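Local structure of hydrogenase 2 maturation peptidase (Thaumarchaeota archaeon SCGC AB-539-E09, 5TTX) at residues I129-K134 against E138-V143; E91-L96 against L110-S115. The protein probably cleaves the C-terminal extension from the large subunit of a nickel-iron hydrogenase as a maturation protease. All coordinates share one frame; numbering follows the deposited sequence.

Contact 1: residues I129-K134 against E138-V143; sequences IPRSLK and ELSEEV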
ATOM      1  N   ILE A 129     -32.161 -18.200 -32.015  1.00 22.02           N
ATOM      2  CA  ILE A 129     -33.369 -17.379 -31.983  1.00 23.36           C
ATOM      3  C   ILE A 129     -34.572 -18.310 -31.947  1.00 30.06           C
ATOM      4  O   ILE A 129     -34.709 -19.146 -32.839  1.00 27.76           O
ATOM      5  CB  ILE A 129     -33.462 -16.445 -33.184  1.00 22.83           C
ATOM      6  CG1 ILE A 129     -32.243 -15.512 -33.207  1.00 26.21           C
ATOM      7  CG2 ILE A 129     -34.809 -15.655 -33.144  1.00 20.65           C
ATOM      8  CD1 ILE A 129     -32.249 -14.540 -34.377  1.00 21.10           C
ATOM      9  N   PRO A 130     -35.449 -18.208 -30.951  1.00 34.44           N
ATOM     10  CA  PRO A 130     -36.595 -19.114 -30.874  1.00 25.34           C
ATOM     11  C   PRO A 130     -37.692 -18.713 -31.839  1.00 34.37           C
ATOM     12  O   PRO A 130     -37.724 -17.603 -32.384  1.00 34.92           O
ATOM     13  CB  PRO A 130     -37.079 -18.939 -29.436  1.00 28.89           C
ATOM     14  CG  PRO A 130     -36.859 -17.462 -29.199  1.00 26.08           C
ATOM     15  CD  PRO A 130     -35.484 -17.201 -29.870  1.00 33.84           C
ATOM     16  N   ARG A 131     -38.603 -19.653 -32.046  1.00 32.79           N
ATOM     17  CA  ARG A 131     -39.875 -19.284 -32.628  1.00 30.01           C
ATOM     18  C   ARG A 131     -40.864 -18.946 -31.537  1.00 29.19           C
ATOM     19  O   ARG A 131     -41.514 -17.899 -31.568  1.00 25.93           O
ATOM     20  CB  ARG A 131     -40.450 -20.421 -33.479  1.00 26.07           C
ATOM     21  CG  ARG A 131     -41.848 -20.062 -33.988  1.00 26.12           C
ATOM     22  CD  ARG A 131     -42.635 -21.273 -34.527  1.00 33.82           C
ATOM     23  NE  ARG A 131     -43.963 -20.836 -34.935  1.00 29.39           N
ATOM     24  CZ  ARG A 131     -44.950 -21.649 -35.335  1.00 44.89           C
ATOM     25  NH1 ARG A 131     -44.767 -22.955 -35.385  1.00 31.28           N
ATOM     26  NH2 ARG A 131     -46.129 -21.140 -35.684  1.00 32.99           N
ATOM     27  N   SER A 132     -40.978 -19.827 -30.556  1.00 31.21           N
ATOM     28  CA  SER A 132     -41.950 -19.640 -29.501  1.00 31.45           C
ATOM     29  C   SER A 132     -41.397 -20.168 -28.185  1.00 35.04           C
ATOM     30  O   SER A 132     -40.783 -21.249 -28.128  1.00 33.82           O
ATOM     31  CB  SER A 132     -43.259 -20.354 -29.871  1.00 31.86           C
ATOM     32  OG  SER A 132     -44.006 -20.584 -28.713  1.00 35.82           O
ATOM     33  N   LEU A 133     -41.628 -19.387 -27.132  1.00 37.15           N
ATOM     34  CA  LEU A 133     -41.278 -19.725 -25.758  1.00 33.42           C
ATOM     35  C   LEU A 133     -42.512 -20.057 -24.938  1.00 27.28           C
ATOM     36  O   LEU A 133     -42.424 -20.188 -23.711  1.00 36.17           O
ATOM     37  CB  LEU A 133     -40.511 -18.567 -25.108  1.00 31.68           C
ATOM     38  CG  LEU A 133     -39.243 -18.164 -25.883  1.00 40.11           C
ATOM     39  CD1 LEU A 133     -38.701 -16.749 -25.485  1.00 37.78           C
ATOM     40  CD2 LEU A 133     -38.148 -19.250 -25.766  1.00 21.10           C
ATOM     41  N   LYS A 134     -43.668 -20.140 -25.583  1.00 27.80           N
ATOM     42  CA  LYS A 134     -44.871 -20.556 -24.892  1.00 36.59           C
ATOM     43  C   LYS A 134     -44.658 -21.949 -24.293  1.00 34.79           C
ATOM     44  O   LYS A 134     -43.844 -22.733 -24.798  1.00 35.35           O
ATOM     45  CB  LYS A 134     -46.057 -20.551 -25.854  1.00 41.60           C
ATOM     46  CG  LYS A 134     -46.586 -19.138 -26.170  1.00 44.78           C
ATOM     47  CD  LYS A 134     -47.834 -19.195 -27.070  1.00 43.95           C
ATOM     48  CE  LYS A 134     -47.513 -19.767 -28.469  1.00 50.91           C
ATOM     49  NZ  LYS A 134     -46.525 -18.976 -29.301  1.00 49.95           N
ATOM     50  N   GLU A 138     -42.162 -29.366 -26.740  1.00 37.97           N
ATOM     51  CA  GLU A 138     -41.632 -29.584 -28.075  1.00 39.53           C
ATOM     52  C   GLU A 138     -40.916 -28.349 -28.601  1.00 38.75           C
ATOM     53  O   GLU A 138     -41.201 -27.219 -28.199  1.00 33.90           O
ATOM     54  CB  GLU A 138     -42.739 -29.970 -29.060  1.00 40.51           C
ATOM     55  CG  GLU A 138     -43.551 -31.220 -28.684  1.00 56.91           C
ATOM     56  CD  GLU A 138     -42.742 -32.515 -28.703  1.00 74.81           C
ATOM     57  OE1 GLU A 138     -41.583 -32.517 -29.187  1.00 70.89           O
ATOM     58  OE2 GLU A 138     -43.280 -33.548 -28.234  1.00 88.67           O
ATOM     59  N   LEU A 139     -39.969 -28.585 -29.504  1.00 38.09           N
ATOM     60  CA  LEU A 139     -39.336 -27.517 -30.254  1.00 31.26           C
ATOM     61  C   LEU A 139     -40.122 -27.266 -31.528  1.00 28.39           C
ATOM     62  O   LEU A 139     -40.684 -28.191 -32.119  1.00 33.09           O
ATOM     63  CB  LEU A 139     -37.894 -27.880 -30.624  1.00 29.41           C
ATOM     64  CG  LEU A 139     -36.902 -28.273 -29.534  1.00 38.43           C
ATOM     65  CD1 LEU A 139     -35.630 -28.842 -30.183  1.00 36.44           C
ATOM     66  CD2 LEU A 139     -36.558 -27.086 -28.608  1.00 24.75           C
ATOM     67  N   SER A 140     -40.132 -26.009 -31.958  1.00 34.96           N
ATOM     68  CA  SER A 140     -40.573 -25.666 -33.297  1.00 26.15           C
ATOM     69  C   SER A 140     -39.714 -26.382 -34.343  1.00 34.33           C
ATOM     70  O   SER A 140     -38.584 -26.808 -34.095  1.00 34.68           O
ATOM     71  CB  SER A 140     -40.467 -24.156 -33.537  1.00 25.35           C
ATOM     72  OG  SER A 140     -39.101 -23.726 -33.374  1.00 28.75           O
ATOM     73  N   GLU A 141     -40.283 -26.496 -35.533  1.00 29.39           N
ATOM     74  CA  GLU A 141     -39.581 -27.013 -36.692  1.00 35.92           C
ATOM     75  C   GLU A 141     -38.218 -26.329 -36.868  1.00 38.95           C
ATOM     76  O   GLU A 141     -37.196 -26.994 -37.076  1.00 44.05           O
ATOM     77  CB  GLU A 141     -40.502 -26.807 -37.904  1.00 31.20           C
ATOM     78  CG  GLU A 141     -40.154 -27.614 -39.105  1.00 63.11           C
ATOM     79  CD  GLU A 141     -41.309 -27.735 -40.077  1.00 72.31           C
ATOM     80  OE1 GLU A 141     -42.246 -26.898 -40.018  1.00 66.48           O
ATOM     81  OE2 GLU A 141     -41.274 -28.685 -40.897  1.00 85.09           O
ATOM     82  N   GLU A 142     -38.180 -24.996 -36.745  1.00 31.17           N
ATOM     83  CA  GLU A 142     -36.948 -24.255 -36.981  1.00 28.22           C
ATOM     84  C   GLU A 142     -35.896 -24.576 -35.934  1.00 27.99           C
ATOM     85  O   GLU A 142     -34.728 -24.813 -36.267  1.00 35.07           O
ATOM     86  CB  GLU A 142     -37.213 -22.749 -37.000  1.00 25.16           C
ATOM     87  CG  GLU A 142     -38.069 -22.316 -38.166  1.00 26.99           C
ATOM     88  CD  GLU A 142     -39.535 -22.163 -37.756  1.00 40.00           C
ATOM     89  OE1 GLU A 142     -40.174 -21.190 -38.220  1.00 37.36           O
ATOM     90  OE2 GLU A 142     -40.041 -23.014 -36.967  1.00 29.77           O
ATOM     91  N   VAL A 143     -36.285 -24.596 -34.665  1.00 25.90           N
ATOM     92  CA  VAL A 143     -35.266 -24.715 -33.636  1.00 30.94           C
ATOM     93  C   VAL A 143     -34.801 -26.152 -33.522  1.00 35.06           C
ATOM     94  O   VAL A 143     -33.619 -26.411 -33.252  1.00 36.99           O
ATOM     95  CB  VAL A 143     -35.780 -24.149 -32.305  1.00 24.85           C
ATOM     96  CG1 VAL A 143     -34.810 -24.468 -31.170  1.00 24.71           C
ATOM     97  CG2 VAL A 143     -36.007 -22.622 -32.438  1.00 21.63           C
TER
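Val143 meets the backbone of Ile129-Arg131 through a single methyl, and these van der Waals contacts make up the inner part of the interface. Its CG2 lies 3.7 Å from Ile129 O and 3.9 Å from Pro130 CA, with Arg131 N only slightly farther off. The first torsion of Val143, 171°, sets CG1 anti to the backbone N and brings CG2 beside that N, on the side facing the loop. Farther out, the carbon chain of Arg131 packs on the CB and OG of Ser140. Arg131 CB sits 3.6 Å from Ser140 OG, while Arg131 CD comes within 3.7 Å of Ser140 CB, so the extended start of the arginine chain lies along the serine.

Both segments belong to the connection from strand 122-128 to helix 141-158, the last of this alpha/beta fold, and Ser140 is the N-cap of that helix. Its OG accepts from Val143 N at 3.2 Å with an N-H...O angle of 157°, a fairly straight capping bond. With an alanine here, Val143 N would probably be left without its capping acceptor and the first turn of the helix would be less firmly fixed.

No hydrogen bond passes directly between 129-134 and 138-143; Asp22 supplies the polar link instead. Its OD1 accepts from Arg131 N and Ser132 N, and its OD2 from Ser140 N, which joins loop and helix start through one carboxylate.

The opposite charges stay apart. Arg131 CD approaches Glu142 OE2 to 4.0 Å, but Arg131 NE stays 4.9 Å from that oxygen and the guanidinium and carboxylate planes are 53° apart, too far for a salt bridge, so that any attraction between the two charges is probably loose.

Contact 2: residues E91-L96 against L110-S115; sequences EDISQL and LKFAKS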
ATOM      1  N   GLU A  91      -8.848  -8.118 -16.309  1.00 54.36           N
ATOM      2  CA  GLU A  91      -8.092  -6.880 -16.382  1.00 53.45           C
ATOM      3  C   GLU A  91      -8.994  -5.678 -16.189  1.00 56.36           C
ATOM      4  O   GLU A  91      -8.643  -4.743 -15.449  1.00 56.80           O
ATOM      5  CB  GLU A  91      -7.355  -6.798 -17.713  1.00 49.16           C
ATOM      6  CG  GLU A  91      -6.083  -7.584 -17.718  1.00 51.31           C
ATOM      7  CD  GLU A  91      -5.164  -7.212 -16.565  1.00 59.75           C
ATOM      8  OE1 GLU A  91      -5.087  -8.002 -15.603  1.00 64.30           O
ATOM      9  OE2 GLU A  91      -4.525  -6.134 -16.603  1.00 63.71           O
ATOM     10  N   ASP A  92     -10.172  -5.689 -16.824  1.00 42.09           N
ATOM     11  CA  ASP A  92     -11.088  -4.567 -16.659  1.00 47.12           C
ATOM     12  C   ASP A  92     -11.539  -4.432 -15.215  1.00 49.40           C
ATOM     13  O   ASP A  92     -11.743  -3.312 -14.733  1.00 59.95           O
ATOM     14  CB  ASP A  92     -12.293  -4.718 -17.590  1.00 45.67           C
ATOM     15  CG  ASP A  92     -11.893  -4.717 -19.045  1.00 51.31           C
ATOM     16  OD1 ASP A  92     -10.822  -4.166 -19.347  1.00 64.29           O
ATOM     17  OD2 ASP A  92     -12.625  -5.273 -19.893  1.00 63.06           O
ATOM     18  N   ILE A  93     -11.693  -5.552 -14.507  1.00 47.28           N
ATOM     19  CA  ILE A  93     -12.077  -5.489 -13.101  1.00 44.60           C
ATOM     20  C   ILE A  93     -10.942  -4.911 -12.254  1.00 51.94           C
ATOM     21  O   ILE A  93     -11.177  -4.078 -11.374  1.00 62.33           O
ATOM     22  CB  ILE A  93     -12.512  -6.883 -12.623  1.00 43.51           C
ATOM     23  CG1 ILE A  93     -13.794  -7.296 -13.344  1.00 41.96           C
ATOM     24  CG2 ILE A  93     -12.744  -6.902 -11.110  1.00 38.41           C
ATOM     25  CD1 ILE A  93     -14.230  -8.683 -13.002  1.00 44.12           C
ATOM     26  N   SER A  94      -9.694  -5.320 -12.521  1.00 55.80           N
ATOM     27  CA  SER A  94      -8.541  -4.695 -11.867  1.00 50.06           C
ATOM     28  C   SER A  94      -8.498  -3.197 -12.129  1.00 52.21           C
ATOM     29  O   SER A  94      -8.224  -2.397 -11.214  1.00 53.15           O
ATOM     30  CB  SER A  94      -7.240  -5.325 -12.346  1.00 53.10           C
ATOM     31  OG  SER A  94      -7.238  -6.726 -12.151  1.00 63.39           O
ATOM     32  N   GLN A  95      -8.750  -2.794 -13.370  1.00 46.37           N
ATOM     33  CA  GLN A  95      -8.758  -1.366 -13.659  1.00 51.02           C
ATOM     34  C   GLN A  95      -9.842  -0.667 -12.858  1.00 60.59           C
ATOM     35  O   GLN A  95      -9.644   0.450 -12.366  1.00 60.15           O
ATOM     36  CB  GLN A  95      -8.948  -1.129 -15.153  1.00 47.76           C
ATOM     37  CG  GLN A  95      -7.763  -1.565 -16.008  1.00 50.90           C
ATOM     38  CD  GLN A  95      -8.051  -1.414 -17.487  1.00 72.44           C
ATOM     39  OE1 GLN A  95      -7.892  -0.332 -18.045  1.00 79.53           O
ATOM     40  NE2 GLN A  95      -8.495  -2.498 -18.130  1.00 80.48           N
ATOM     41  N   LEU A  96     -10.991  -1.326 -12.697  1.00 58.58           N
ATOM     42  CA  LEU A  96     -12.054  -0.784 -11.864  1.00 47.98           C
ATOM     43  C   LEU A  96     -11.646  -0.767 -10.394  1.00 49.03           C
ATOM     44  O   LEU A  96     -11.946   0.191  -9.668  1.00 45.05           O
ATOM     45  CB  LEU A  96     -13.322  -1.620 -12.072  1.00 58.83           C
ATOM     46  CG  LEU A  96     -14.675  -0.924 -12.213  1.00 59.95           C
ATOM     47  CD1 LEU A  96     -14.570   0.285 -13.111  1.00 61.88           C
ATOM     48  CD2 LEU A  96     -15.704  -1.889 -12.762  1.00 54.44           C
ATOM     49  N   LEU A 110     -14.100  -7.571  -5.432  1.00 53.90           N
ATOM     50  CA  LEU A 110     -13.076  -8.602  -5.297  1.00 54.79           C
ATOM     51  C   LEU A 110     -13.697  -9.994  -5.255  1.00 49.12           C
ATOM     52  O   LEU A 110     -13.109 -10.955  -5.767  1.00 49.24           O
ATOM     53  CB  LEU A 110     -12.244  -8.338  -4.033  1.00 48.60           C
ATOM     54  CG  LEU A 110     -11.101  -7.329  -4.160  1.00 50.57           C
ATOM     55  CD1 LEU A 110     -10.383  -7.075  -2.808  1.00 48.55           C
ATOM     56  CD2 LEU A 110     -10.121  -7.825  -5.217  1.00 46.43           C
ATOM     57  N   LYS A 111     -14.862 -10.103  -4.613  1.00 42.65           N
ATOM     58  CA  LYS A 111     -15.664 -11.324  -4.636  1.00 49.34           C
ATOM     59  C   LYS A 111     -16.065 -11.682  -6.060  1.00 47.21           C
ATOM     60  O   LYS A 111     -15.869 -12.815  -6.513  1.00 55.24           O
ATOM     61  CB  LYS A 111     -16.910 -11.135  -3.772  1.00 43.03           C
ATOM     62  CG  LYS A 111     -16.673 -11.208  -2.286  1.00 53.86           C
ATOM     63  CD  LYS A 111     -17.880 -10.687  -1.490  1.00 56.00           C
ATOM     64  CE  LYS A 111     -17.545 -10.600   0.011  1.00 63.76           C
ATOM     65  NZ  LYS A 111     -18.415  -9.636   0.769  1.00 66.05           N
ATOM     66  N   PHE A 112     -16.622 -10.711  -6.780  1.00 39.87           N
ATOM     67  CA  PHE A 112     -16.941 -10.900  -8.186  1.00 38.98           C
ATOM     68  C   PHE A 112     -15.721 -11.377  -8.961  1.00 54.74           C
ATOM     69  O   PHE A 112     -15.810 -12.307  -9.768  1.00 57.80           O
ATOM     70  CB  PHE A 112     -17.475  -9.586  -8.745  1.00 36.79           C
ATOM     71  CG  PHE A 112     -17.764  -9.621 -10.195  1.00 45.21           C
ATOM     72  CD1 PHE A 112     -18.666 -10.526 -10.712  1.00 45.84           C
ATOM     73  CD2 PHE A 112     -17.160  -8.724 -11.053  1.00 42.95           C
ATOM     74  CE1 PHE A 112     -18.940 -10.551 -12.058  1.00 38.79           C
ATOM     75  CE2 PHE A 112     -17.441  -8.751 -12.404  1.00 42.71           C
ATOM     76  CZ  PHE A 112     -18.326  -9.667 -12.901  1.00 37.50           C
ATOM     77  N   ALA A 113     -14.561 -10.763  -8.710  1.00 50.12           N
ATOM     78  CA  ALA A 113     -13.345 -11.179  -9.392  1.00 47.88           C
ATOM     79  C   ALA A 113     -12.900 -12.578  -8.957  1.00 50.97           C
ATOM     80  O   ALA A 113     -12.232 -13.275  -9.730  1.00 46.19           O
ATOM     81  CB  ALA A 113     -12.227 -10.150  -9.152  1.00 39.39           C
ATOM     82  N   LYS A 114     -13.245 -13.008  -7.733  1.00 45.70           N
ATOM     83  CA  LYS A 114     -12.873 -14.358  -7.313  1.00 50.14           C
ATOM     84  C   LYS A 114     -13.548 -15.414  -8.185  1.00 56.91           C
ATOM     85  O   LYS A 114     -12.932 -16.429  -8.535  1.00 61.47           O
ATOM     86  CB  LYS A 114     -13.219 -14.579  -5.847  1.00 58.50           C
ATOM     87  CG  LYS A 114     -12.801 -15.945  -5.322  1.00 70.74           C
ATOM     88  CD  LYS A 114     -13.036 -16.053  -3.813  1.00 85.29           C
ATOM     89  CE  LYS A 114     -14.481 -15.701  -3.434  1.00 87.56           C
ATOM     90  NZ  LYS A 114     -14.620 -15.304  -2.000  1.00 86.06           N
ATOM     91  N   SER A 115     -14.809 -15.185  -8.562  1.00 44.01           N
ATOM     92  CA  SER A 115     -15.462 -16.076  -9.512  1.00 54.41           C
ATOM     93  C   SER A 115     -14.803 -15.989 -10.889  1.00 63.13           C
ATOM     94  O   SER A 115     -14.307 -16.989 -11.426  1.00 63.34           O
ATOM     95  CB  SER A 115     -16.945 -15.732  -9.595  1.00 51.54           C
ATOM     96  OG  SER A 115     -17.483 -15.557  -8.286  1.00 66.10           O
TER
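Within 91-96, Ile93 alone touches 110-115, reaching Phe112 with one branch and Ala113 with the other. The tight spot is at the end of the longer arm: CD1 of Ile93 stands 3.3 Å from Phe112 CE2 and 3.5 Å from Phe112 CD2, close for carbon on carbon. The methyl therefore rests at one side of the ring, on the CD2-CE2 bond, and approaches obliquely. Behind it, CG1 of Ile93 is 4.0 Å from the same CE2. The two side chains run at about a right angle to each other. With chi1 of Phe112 at 177°, CG is anti to the backbone N, a setting that turns the ring toward the isoleucine.

The shorter branch is packed less closely. Ile93 CG2 and Ala113 CB are 3.8 Å apart, an ordinary methyl-methyl contact, and Ile93 and Ala113 are also the closest residues of the two backbones, with 6.9 Å between their CA atoms.

Helices 86-98 and 107-116 follow one another in the chain as a helix pair lying well away from the centre of the chain, and this apolar touch joins the two helices at Ile93 and Phe112-Ala113. The pair is also part of the assembly: Phe112 meets Phe112 of the second subunit with ring planes at about 55°, and Val104 of that subunit packs on it too. On the first helix, Gln95 OE1 is hydrogen-bonded to Ser82 OG of the second subunit.

Beside this spot the two segments are less close: the side chain of Leu110 comes no nearer than 6.5 Å to 91-96, and exposed Lys111 and Lys114 lie on the outer side of their helix. Lys111 NZ forms a salt bridge with Glu107, one turn earlier, while Leu137 of the third subunit packs against Lys111.

Overall arrangement
The contacts share no helix or strand and lie on opposite sides of the chain's centre, their own centres 37 Å apart. Contact 1 belongs to the main alpha/beta body, where the loop after a strand packs against the start of the next helix; contact 2 belongs to the peripheral helix pair that comes earlier in the chain. Each is only partly buried, but their chemistry differs. Contact 1 combines van der Waals packing across its segments with a helix cap inside one of them and charged groups nearby, and no other chain of the assembly touches it. Contact 2 is purely apolar across its segments, and neighbouring subunits supply many of its surroundings.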